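Local coordinates for protein putative glycosidase ph117-related (Bacteroides thetaiotaomicron, PDB 5A7V) that probably acts as a GH130-family enzyme that cleaves or phosphorolyses mannosides, and binds mannose in its pocket, at residues A[91-96]-A[143-148]. Residues are numbered along the deposited sequence; the frame is centred on the assembly and turned at random.
Sequences LYRAED and GCEDPR. With MAN (alpha-D-mannopyranose), chain D; BMA (beta-D-mannopyranose), chain C; MAN (alpha-D-mannopyranose), chain E.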
ATOM      1  N   LEU A  91      10.524   2.815  -1.906  1.00  9.85           N
ATOM      2  CA  LEU A  91      10.977   1.416  -1.862  1.00 10.67           C
ATOM      3  C   LEU A  91       9.974   0.598  -2.677  1.00  9.62           C
ATOM      4  O   LEU A  91       8.821   0.478  -2.285  1.00 10.72           O
ATOM      5  CB  LEU A  91      11.138   0.873  -0.447  1.00 11.71           C
ATOM      6  CG  LEU A  91      12.498   1.144   0.245  1.00 12.70           C
ATOM      7  CD1 LEU A  91      12.696   2.630   0.516  1.00 14.29           C
ATOM      8  CD2 LEU A  91      12.701   0.283   1.461  1.00 14.45           C
ATOM      9  N   TYR A  92      10.436   0.108  -3.814  1.00 10.08           N
ATOM     10  CA  TYR A  92       9.548  -0.564  -4.778  1.00 10.04           C
ATOM     11  C   TYR A  92       9.696  -2.077  -4.704  1.00  9.43           C
ATOM     12  O   TYR A  92      10.806  -2.618  -4.572  1.00 10.78           O
ATOM     13  CB  TYR A  92       9.734  -0.063  -6.215  1.00 10.77           C
ATOM     14  CG  TYR A  92      11.162  -0.091  -6.777  1.00 10.59           C
ATOM     15  CD1 TYR A  92      12.057   0.991  -6.586  1.00 10.85           C
ATOM     16  CD2 TYR A  92      11.642  -1.179  -7.501  1.00 10.88           C
ATOM     17  CE1 TYR A  92      13.315   0.977  -7.136  1.00 11.48           C
ATOM     18  CE2 TYR A  92      12.901  -1.175  -8.069  1.00 12.13           C
ATOM     19  CZ  TYR A  92      13.727  -0.090  -7.907  1.00 12.19           C
ATOM     20  OH  TYR A  92      15.000  -0.080  -8.454  1.00 12.45           O
ATOM     21  N   ARG A  93       8.563  -2.782  -4.818  1.00  9.05           N
ATOM     22  CA  ARG A  93       8.585  -4.238  -4.916  1.00  9.30           C
ATOM     23  C   ARG A  93       9.157  -4.628  -6.285  1.00  8.93           C
ATOM     24  O   ARG A  93       8.570  -4.270  -7.293  1.00 11.63           O
ATOM     25  CB  ARG A  93       7.176  -4.799  -4.742  1.00  9.50           C
ATOM     26  CG  ARG A  93       7.118  -6.309  -4.799  1.00 10.07           C
ATOM     27  CD  ARG A  93       5.707  -6.871  -4.693  1.00  9.83           C
ATOM     28  NE  ARG A  93       5.674  -8.289  -4.863  1.00 10.07           N
ATOM     29  CZ  ARG A  93       4.569  -9.041  -4.813  1.00  9.39           C
ATOM     30  NH1 ARG A  93       3.396  -8.527  -4.413  1.00  9.24           N
ATOM     31  NH2 ARG A  93       4.624 -10.314  -5.197  1.00 10.47           N
ATOM     32  N   ALA A  94      10.197  -5.430  -6.309  1.00  9.89           N
ATOM     33  CA  ALA A  94      10.841  -5.868  -7.527  1.00  9.70           C
ATOM     34  C   ALA A  94      10.879  -7.369  -7.563  1.00  9.88           C
ATOM     35  O   ALA A  94      11.191  -8.042  -6.571  1.00 11.26           O
ATOM     36  CB  ALA A  94      12.254  -5.343  -7.592  1.00 11.01           C
ATOM     37  N   GLU A  95      10.506  -7.933  -8.726  1.00 10.24           N
ATOM     38  CA  GLU A  95      10.520  -9.372  -8.946  1.00 10.61           C
ATOM     39  C   GLU A  95      11.515  -9.777 -10.024  1.00 11.58           C
ATOM     40  O   GLU A  95      11.648  -9.077 -11.055  1.00 12.37           O
ATOM     41  CB  GLU A  95       9.122  -9.896  -9.317  1.00 11.56           C
ATOM     42  CG  GLU A  95       8.167  -9.888  -8.138  1.00 11.78           C
ATOM     43  CD  GLU A  95       6.778 -10.394  -8.517  1.00 11.98           C
ATOM     44  OE1 GLU A  95       6.359 -10.206  -9.714  1.00 13.01           O
ATOM     45  OE2 GLU A  95       6.104 -10.961  -7.607  1.00 12.50           O
ATOM     46  N   ASP A  96      12.203 -10.892  -9.738  1.00 11.75           N
ATOM     47  CA  ASP A  96      13.137 -11.555 -10.665  1.00 13.25           C
ATOM     48  C   ASP A  96      12.384 -12.552 -11.560  1.00 15.00           C
ATOM     49  O   ASP A  96      11.131 -12.578 -11.553  1.00 13.83           O
ATOM     50  CB  ASP A  96      14.290 -12.176  -9.852  1.00 14.54           C
ATOM     51  CG  ASP A  96      13.862 -13.325  -8.958  1.00 13.85           C
ATOM     52  OD1 ASP A  96      12.731 -13.851  -9.067  1.00 15.00           O
ATOM     53  OD2 ASP A  96      14.725 -13.756  -8.144  1.00 15.51           O
ATOM     54  N   GLY A 143      10.178 -14.067  -0.637  1.00 12.17           N
ATOM     55  CA  GLY A 143      10.762 -12.757  -0.283  1.00 11.74           C
ATOM     56  C   GLY A 143       9.834 -11.828   0.464  1.00 10.18           C
ATOM     57  O   GLY A 143       9.025 -12.275   1.300  1.00 11.48           O
ATOM     58  N   CYS A 144      10.016 -10.540   0.195  1.00  9.87           N
ATOM     59  CA  CYS A 144       9.494  -9.446   1.023  1.00  9.86           C
ATOM     60  C   CYS A 144       8.696  -8.551   0.094  1.00 10.02           C
ATOM     61  O   CYS A 144       9.244  -7.948  -0.826  1.00 11.09           O
ATOM     62  CB  CYS A 144      10.657  -8.683   1.673  1.00 11.15           C
ATOM     63  SG  CYS A 144      11.842  -9.768   2.508  1.00 13.49           S
ATOM     64  N   GLU A 145       7.383  -8.472   0.337  1.00  9.54           N
ATOM     65  CA  GLU A 145       6.437  -7.877  -0.615  1.00  9.42           C
ATOM     66  C   GLU A 145       5.723  -6.659  -0.044  1.00  9.66           C
ATOM     67  O   GLU A 145       5.517  -6.550   1.182  1.00  9.53           O
ATOM     68  CB  GLU A 145       5.321  -8.866  -0.988  1.00  9.60           C
ATOM     69  CG  GLU A 145       5.808 -10.218  -1.431  1.00 10.08           C
ATOM     70  CD  GLU A 145       4.714 -11.240  -1.632  1.00  9.55           C
ATOM     71  OE1 GLU A 145       3.605 -11.093  -1.037  1.00  9.85           O
ATOM     72  OE2 GLU A 145       4.976 -12.283  -2.322  1.00 11.29           O
ATOM     73  N   ASP A 146       5.316  -5.751  -0.906  1.00  8.48           N
ATOM     74  CA  ASP A 146       4.243  -4.799  -0.608  1.00  9.53           C
ATOM     75  C   ASP A 146       4.472  -3.951   0.659  1.00  9.26           C
ATOM     76  O   ASP A 146       3.666  -3.939   1.595  1.00 10.83           O
ATOM     77  CB  ASP A 146       2.877  -5.486  -0.531  1.00  9.89           C
ATOM     78  CG  ASP A 146       2.440  -6.237  -1.795  1.00 10.50           C
ATOM     79  OD1 ASP A 146       3.105  -6.127  -2.827  1.00  9.94           O
ATOM     80  OD2 ASP A 146       1.383  -6.907  -1.662  1.00 10.95           O
ATOM     81  N   PRO A 147       5.590  -3.210   0.661  1.00  8.59           N
ATOM     82  CA  PRO A 147       5.919  -2.407   1.856  1.00  8.51           C
ATOM     83  C   PRO A 147       5.035  -1.189   2.002  1.00  8.49           C
ATOM     84  O   PRO A 147       4.623  -0.568   1.024  1.00  9.43           O
ATOM     85  CB  PRO A 147       7.380  -1.982   1.603  1.00  9.11           C
ATOM     86  CG  PRO A 147       7.423  -1.855   0.086  1.00  9.24           C
ATOM     87  CD  PRO A 147       6.578  -3.024  -0.409  1.00  8.98           C
ATOM     88  N   ARG A 148       4.786  -0.802   3.258  1.00  7.94           N
ATOM     89  CA  ARG A 148       4.260   0.515   3.574  1.00  9.00           C
ATOM     90  C   ARG A 148       5.194   1.103   4.645  1.00  8.95           C
ATOM     91  O   ARG A 148       5.615   0.365   5.539  1.00 10.24           O
ATOM     92  CB  ARG A 148       2.858   0.497   4.157  1.00  9.74           C
ATOM     93  CG  ARG A 148       1.778   0.273   3.121  1.00 12.26           C
ATOM     94  CD  ARG A 148       1.286  -1.052   3.119  1.00 18.09           C
ATOM     95  NE  ARG A 148       0.030  -1.287   2.375  1.00 12.87           N
ATOM     96  CZ  ARG A 148      -0.133  -2.398   1.706  1.00  9.85           C
ATOM     97  NH1 ARG A 148       0.802  -3.278   1.606  1.00 11.67           N
ATOM     98  NH2 ARG A 148      -1.261  -2.584   1.036  1.00 10.48           N
TER
HETATM   99  C1  MAN D1485      -0.893 -13.195  -3.895  0.50 13.00           C
HETATM  100  C2  MAN D1485      -0.670 -11.806  -4.319  0.50 12.93           C
HETATM  101  C3  MAN D1485       0.781 -11.776  -4.744  0.50 11.57           C
HETATM  102  C4  MAN D1485       1.757 -12.302  -3.700  0.50 11.20           C
HETATM  103  C5  MAN D1485       1.285 -13.620  -3.113  0.50 11.48           C
HETATM  104  C6  MAN D1485       1.927 -13.930  -1.777  0.50 11.66           C
HETATM  105  O1  MAN D1485      -0.955 -14.154  -4.880  0.50 15.37           O
HETATM  106  O2  MAN D1485      -0.803 -10.867  -3.258  0.50 14.58           O
HETATM  107  O3  MAN D1485       1.234 -10.460  -5.092  0.50 11.58           O
HETATM  108  O4  MAN D1485       3.048 -12.512  -4.302  0.50 10.62           O
HETATM  109  O5  MAN D1485      -0.106 -13.618  -2.860  0.50 12.00           O
HETATM  110  O6  MAN D1485       1.685 -12.918  -0.793  0.50 12.61           O
HETATM  111  C1  BMA C1385      -0.961 -13.097  -4.028  0.50 12.75           C
HETATM  112  C2  BMA C1385      -0.431 -11.765  -4.570  0.50 12.31           C
HETATM  113  C3  BMA C1385       1.046 -11.908  -4.859  0.50 10.32           C
HETATM  114  C4  BMA C1385       1.774 -12.416  -3.630  0.50 10.24           C
HETATM  115  C5  BMA C1385       1.057 -13.616  -3.001  0.50 11.08           C
HETATM  116  C6  BMA C1385       1.668 -14.041  -1.679  0.50 11.19           C
HETATM  117  O1  BMA C1385      -2.353 -13.147  -3.759  0.50 16.46           O
HETATM  118  O2  BMA C1385      -0.591 -10.726  -3.595  0.50 12.70           O
HETATM  119  O3  BMA C1385       1.659 -10.656  -5.351  0.50  9.54           O
HETATM  120  O4  BMA C1385       3.097 -12.790  -4.045  0.50 11.18           O
HETATM  121  O5  BMA C1385      -0.350 -13.373  -2.764  0.50 10.47           O
HETATM  122  O6  BMA C1385       1.667 -12.995  -0.702  0.50 12.18           O
HETATM  123  C1  MAN E1386      -3.155  -8.793  -3.475  1.00 14.34           C
HETATM  124  C2  MAN E1386      -2.312  -7.554  -3.105  1.00 14.18           C
HETATM  125  C3  MAN E1386      -1.071  -7.282  -3.978  1.00 13.00           C
HETATM  126  C4  MAN E1386      -1.383  -7.487  -5.472  1.00 12.88           C
HETATM  127  C5  MAN E1386      -2.835  -7.936  -5.724  1.00 15.05           C
HETATM  128  C6  MAN E1386      -3.092  -8.299  -7.204  1.00 15.04           C
HETATM  129  O1  MAN E1386      -4.606  -8.675  -3.005  1.00 14.66           O
HETATM  130  O2  MAN E1386      -1.903  -7.765  -1.746  1.00 16.79           O
HETATM  131  O3  MAN E1386       0.015  -8.132  -3.664  1.00 12.61           O
HETATM  132  O4  MAN E1386      -1.069  -6.266  -6.109  1.00 12.37           O
HETATM  133  O5  MAN E1386      -3.065  -9.109  -4.882  1.00 13.86           O
HETATM  134  O6  MAN E1386      -2.273  -9.418  -7.570  1.00 13.68           O
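The guanidinium of R93 lies flat against the side chain of E145. CG of E145 sits 3.8 Å above the guanidinium plane of R93, over its centre. The two side chains run side by side in the same direction, and the carboxylate is turned 16° from the guanidinium plane. The salt bridge from R93 NH2 to E145 OE2 is therefore a charge contact of 3.5 Å, and no N-H points at the oxygen. R93 NH1 gives a hydrogen bond of 2.9 Å to D146 OD1, with the two flat groups 54° apart. R93 NH2 adds a weak hydrogen bond of 2.9 Å to E95 OE2, also a salt bridge. R93 reaches these partners as an extended chain, CG anti to the backbone N (chi1 -179°). N78 shares OD1 of D146, and S107 takes R93 NE, so the guanidinium is held from several directions.

Its far edge serves the sugar pocket. One site there is modelled with both mannose anomers. R93 NH1 bonds BMA O3 at 2.9 Å. R93 NH2 bonds O4 of the chain D mannose at 2.8 Å. E145 also reaches this sugar, with OE1 close to O6 and OE2 close to O4. D146 OD2 approaches O3 of the chain E mannose, at 2.7 Å. R93 thus joins two acids that face neighbouring sugars. Further along the strands, P147 CG packs on L91 O at 3.6 Å.

GH130 enzymes are five-bladed beta-propellers, and this contact fits a junction between two blades. Strand 87-95 pairs with strands 75-84 and 107-114 in one sheet. Strand 143-151 edges the next sheet, beside strand 157-164. P147 rests on A80 and L109 of the first sheet, while E145 touches T162 and W164 of its own.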